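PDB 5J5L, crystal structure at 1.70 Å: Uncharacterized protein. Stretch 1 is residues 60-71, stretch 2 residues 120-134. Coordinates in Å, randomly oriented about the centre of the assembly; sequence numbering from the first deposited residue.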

# COMPACT_ATOMS: atom_id res chain seq x y z
N ALA A 60 -13.02 -10.92 15.93
CA ALA A 60 -14.12 -10.33 15.16
C ALA A 60 -14.43 -8.93 15.69
O ALA A 60 -14.66 -8.74 16.89
CB ALA A 60 -15.37 -11.20 15.23
N LEU A 61 -14.43 -7.95 14.79
CA LEU A 61 -14.52 -6.56 15.19
C LEU A 61 -15.95 -6.18 15.53
O LEU A 61 -16.90 -6.63 14.89
CB LEU A 61 -14.00 -5.67 14.06
CG LEU A 61 -12.52 -5.84 13.69
CD1 LEU A 61 -12.17 -4.99 12.48
CD2 LEU A 61 -11.60 -5.49 14.86
N SER A 62 -16.11 -5.32 16.53
CA SER A 62 -17.39 -4.67 16.78
C SER A 62 -17.84 -3.92 15.51
O SER A 62 -17.03 -3.70 14.59
CB SER A 62 -17.26 -3.70 17.96
OG SER A 62 -16.48 -2.57 17.59
N ALA A 63 -19.10 -3.52 15.44
CA ALA A 63 -19.60 -2.77 14.29
C ALA A 63 -18.84 -1.46 14.10
O ALA A 63 -18.45 -1.13 12.99
CB ALA A 63 -21.09 -2.49 14.42
N ALA A 64 -18.64 -0.71 15.18
CA ALA A 64 -17.94 0.57 15.11
C ALA A 64 -16.48 0.37 14.69
O ALA A 64 -15.96 1.11 13.85
CB ALA A 64 -18.03 1.30 16.44
N ASP A 65 -15.83 -0.63 15.26
CA ASP A 65 -14.43 -0.90 14.90
C ASP A 65 -14.27 -1.39 13.47
O ASP A 65 -13.31 -1.03 12.78
CB ASP A 65 -13.79 -1.90 15.88
CG ASP A 65 -13.51 -1.30 17.26
OD1 ASP A 65 -13.56 -0.07 17.42
OD2 ASP A 65 -13.22 -2.07 18.20
N SER A 66 -15.19 -2.23 13.02
CA SER A 66 -15.23 -2.67 11.64
C SER A 66 -15.35 -1.47 10.70
O SER A 66 -14.62 -1.37 9.70
CB SER A 66 -16.38 -3.64 11.43
OG SER A 66 -16.38 -4.14 10.11
N THR A 67 -16.23 -0.53 11.03
CA THR A 67 -16.40 0.67 10.20
C THR A 67 -15.09 1.46 10.18
O THR A 67 -14.62 1.91 9.12
CB THR A 67 -17.54 1.57 10.72
OG1 THR A 67 -18.77 0.84 10.63
CG2 THR A 67 -17.66 2.85 9.91
N SER A 68 -14.48 1.60 11.36
CA SER A 68 -13.24 2.36 11.47
C SER A 68 -12.14 1.72 10.62
O SER A 68 -11.47 2.41 9.86
CB SER A 68 -12.79 2.48 12.93
OG SER A 68 -13.69 3.25 13.72
N VAL A 69 -11.96 0.40 10.72
CA VAL A 69 -10.89 -0.28 9.97
C VAL A 69 -11.19 -0.25 8.46
O VAL A 69 -10.31 0.03 7.65
CB VAL A 69 -10.70 -1.72 10.50
CG1 VAL A 69 -9.88 -2.56 9.56
CG2 VAL A 69 -10.07 -1.68 11.88
N THR A 70 -12.45 -0.46 8.10
CA THR A 70 -12.87 -0.41 6.68
C THR A 70 -12.60 0.95 6.07
O THR A 70 -12.03 1.06 4.99
CB THR A 70 -14.38 -0.75 6.55
OG1 THR A 70 -14.60 -2.09 7.00
CG2 THR A 70 -14.87 -0.63 5.12
N ASN A 71 -13.01 2.00 6.77
CA ASN A 71 -12.79 3.35 6.26
C ASN A 71 -11.33 3.74 6.19
O ASN A 71 -10.93 4.48 5.29
CB ASN A 71 -13.57 4.36 7.08
CG ASN A 71 -15.05 4.36 6.75
OD1 ASN A 71 -15.58 3.40 6.17
ND2 ASN A 71 -15.73 5.43 7.12
N ALA A 120 -6.84 -10.31 5.48
CA ALA A 120 -6.86 -10.42 6.93
C ALA A 120 -7.89 -9.48 7.57
O ALA A 120 -8.56 -9.85 8.55
CB ALA A 120 -5.47 -10.16 7.51
N LEU A 121 -8.06 -8.30 6.99
CA LEU A 121 -9.05 -7.33 7.50
C LEU A 121 -10.46 -7.77 7.13
O LEU A 121 -11.39 -7.64 7.93
CB LEU A 121 -8.78 -5.93 6.94
CG LEU A 121 -7.47 -5.27 7.39
CD1 LEU A 121 -7.31 -3.96 6.65
CD2 LEU A 121 -7.40 -5.10 8.89
N GLN A 122 -10.63 -8.32 5.94
CA GLN A 122 -11.92 -8.89 5.56
C GLN A 122 -12.34 -9.96 6.55
O GLN A 122 -13.53 -10.09 6.84
CB GLN A 122 -11.89 -9.49 4.15
CG GLN A 122 -11.83 -8.45 3.04
CD GLN A 122 -11.69 -9.07 1.67
OE1 GLN A 122 -12.42 -10.01 1.31
NE2 GLN A 122 -10.75 -8.54 0.87
N ASP A 123 -11.38 -10.71 7.08
CA ASP A 123 -11.70 -11.87 7.92
C ASP A 123 -12.34 -11.45 9.24
O ASP A 123 -13.18 -12.18 9.78
CB ASP A 123 -10.44 -12.74 8.18
CG ASP A 123 -10.14 -13.72 7.02
OD1 ASP A 123 -11.05 -14.05 6.22
OD2 ASP A 123 -8.97 -14.18 6.92
N ILE A 124 -11.98 -10.26 9.72
CA ILE A 124 -12.46 -9.76 11.01
C ILE A 124 -13.53 -8.66 10.92
O ILE A 124 -14.13 -8.29 11.93
CB ILE A 124 -11.29 -9.31 11.91
CG1 ILE A 124 -10.51 -8.15 11.28
CG2 ILE A 124 -10.38 -10.51 12.19
CD1 ILE A 124 -9.42 -7.62 12.18
N ALA A 125 -13.77 -8.16 9.73
CA ALA A 125 -14.83 -7.18 9.50
C ALA A 125 -16.23 -7.81 9.54
O ALA A 125 -16.40 -9.03 9.41
CB ALA A 125 -14.61 -6.50 8.16
N THR A 126 -17.24 -6.96 9.69
CA THR A 126 -18.62 -7.40 9.54
C THR A 126 -18.87 -7.89 8.11
O THR A 126 -18.11 -7.57 7.18
CB THR A 126 -19.64 -6.28 9.89
OG1 THR A 126 -19.53 -5.21 8.95
CG2 THR A 126 -19.42 -5.75 11.29
N ALA A 127 -19.91 -8.70 7.94
CA ALA A 127 -20.21 -9.27 6.63
C ALA A 127 -20.35 -8.18 5.56
O ALA A 127 -19.80 -8.30 4.47
CB ALA A 127 -21.47 -10.11 6.70
N THR A 128 -21.07 -7.12 5.89
CA THR A 128 -21.23 -5.99 4.97
C THR A 128 -19.90 -5.28 4.68
O THR A 128 -19.57 -4.99 3.53
CB THR A 128 -22.25 -4.98 5.53
OG1 THR A 128 -23.53 -5.60 5.59
CG2 THR A 128 -22.34 -3.74 4.64
N ASP A 129 -19.14 -4.99 5.73
CA ASP A 129 -17.87 -4.29 5.56
C ASP A 129 -16.86 -5.12 4.75
O ASP A 129 -16.04 -4.55 4.02
CB ASP A 129 -17.27 -3.91 6.92
CG ASP A 129 -17.96 -2.72 7.57
OD1 ASP A 129 -18.74 -2.02 6.89
OD2 ASP A 129 -17.73 -2.48 8.78
N LYS A 130 -16.90 -6.44 4.89
CA LYS A 130 -16.04 -7.32 4.09
C LYS A 130 -16.25 -7.09 2.59
O LYS A 130 -15.29 -7.03 1.82
CB LYS A 130 -16.29 -8.81 4.41
CG LYS A 130 -15.69 -9.74 3.37
CD LYS A 130 -15.66 -11.20 3.78
CE LYS A 130 -15.03 -12.02 2.66
NZ LYS A 130 -15.15 -13.48 2.91
N ASP A 131 -17.52 -6.99 2.19
CA ASP A 131 -17.84 -6.76 0.78
C ASP A 131 -17.27 -5.42 0.32
O ASP A 131 -16.68 -5.32 -0.75
CB ASP A 131 -19.35 -6.82 0.53
CG ASP A 131 -19.92 -8.22 0.74
OD1 ASP A 131 -19.17 -9.21 0.55
OD2 ASP A 131 -21.12 -8.34 1.07
N THR A 132 -17.44 -4.41 1.16
CA THR A 132 -16.92 -3.07 0.89
C THR A 132 -15.40 -3.06 0.74
O THR A 132 -14.84 -2.41 -0.15
CB THR A 132 -17.35 -2.11 2.00
OG1 THR A 132 -18.78 -2.05 2.03
CG2 THR A 132 -16.79 -0.73 1.80
N ILE A 133 -14.73 -3.78 1.64
CA ILE A 133 -13.28 -3.90 1.58
C ILE A 133 -12.84 -4.63 0.32
O ILE A 133 -11.88 -4.20 -0.35
CB ILE A 133 -12.73 -4.64 2.81
CG1 ILE A 133 -12.92 -3.76 4.06
CG2 ILE A 133 -11.27 -5.01 2.60
CD1 ILE A 133 -12.69 -4.48 5.37
N ALA A 134 -13.49 -5.74 0.03
CA ALA A 134 -13.20 -6.50 -1.19
C ALA A 134 -13.32 -5.62 -2.43
O ALA A 134 -12.44 -5.65 -3.29
CB ALA A 134 -14.11 -7.70 -1.28
O HOH W 1 -16.89 -8.38 12.85
O HOH W 2 -19.81 -1.93 10.62
O HOH W 3 -19.30 0.41 7.99

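The contact begins with L121, whose CB points toward stretch 1 and whose CD2 packs 3.6 Å from CG1 of V69, an apolar pairing of two buried side chains. At I124 the backbone takes over. Its carbonyl O accepts a nearly linear hydrogen bond from L61 N (2.9 Å, 169°), tying the loop that precedes helix 63-71 to I124, while L61 CD1 lies 3.8 Å from I124 CG1, so that the two side chains pack beside the polar link.

A125 directs its CB away overall, yet that atom still sits 3.5 Å from S66 OG. T126 N, from the next residue, donates to the same S66 OG (3.0 Å, 169°). T126 is also the N-cap of helix 127-134, its OG1 accepting from D129 N at 3.3 Å, and its CG2 reaches to 4.2 Å from A63 CA.

D129 is the polar centre of the contact. Its OD2 accepts a short hydrogen bond, 2.5 Å, from S66 OG, so the serine hydroxyl receives from T126 N and donates to the carboxylate, linking both to helix 63-71. T67 N, at 3.3 Å from D129 OD2, is too poorly angled to bond and instead serves its own helix, donating to A63 O at 3.0 Å. Two waters extend the carboxylate's reach: water 2 donates to D129 OD2 and A63 O (both 2.8 Å), and water 3 joins D129 OD1 to T67 OG1 (both 2.7 Å).

Beyond D129 the contact turns to van der Waals packing around T70. Its OG1, which donates to S66 O within its own helix (2.8 Å), lies 3.2 Å from D129 CB and 3.5 Å from I133 CD1, and its CG2 meets T132 CG2 at 3.8 Å. The two helices run parallel here, their axes 2° apart in direction and 9.9 Å at closest approach.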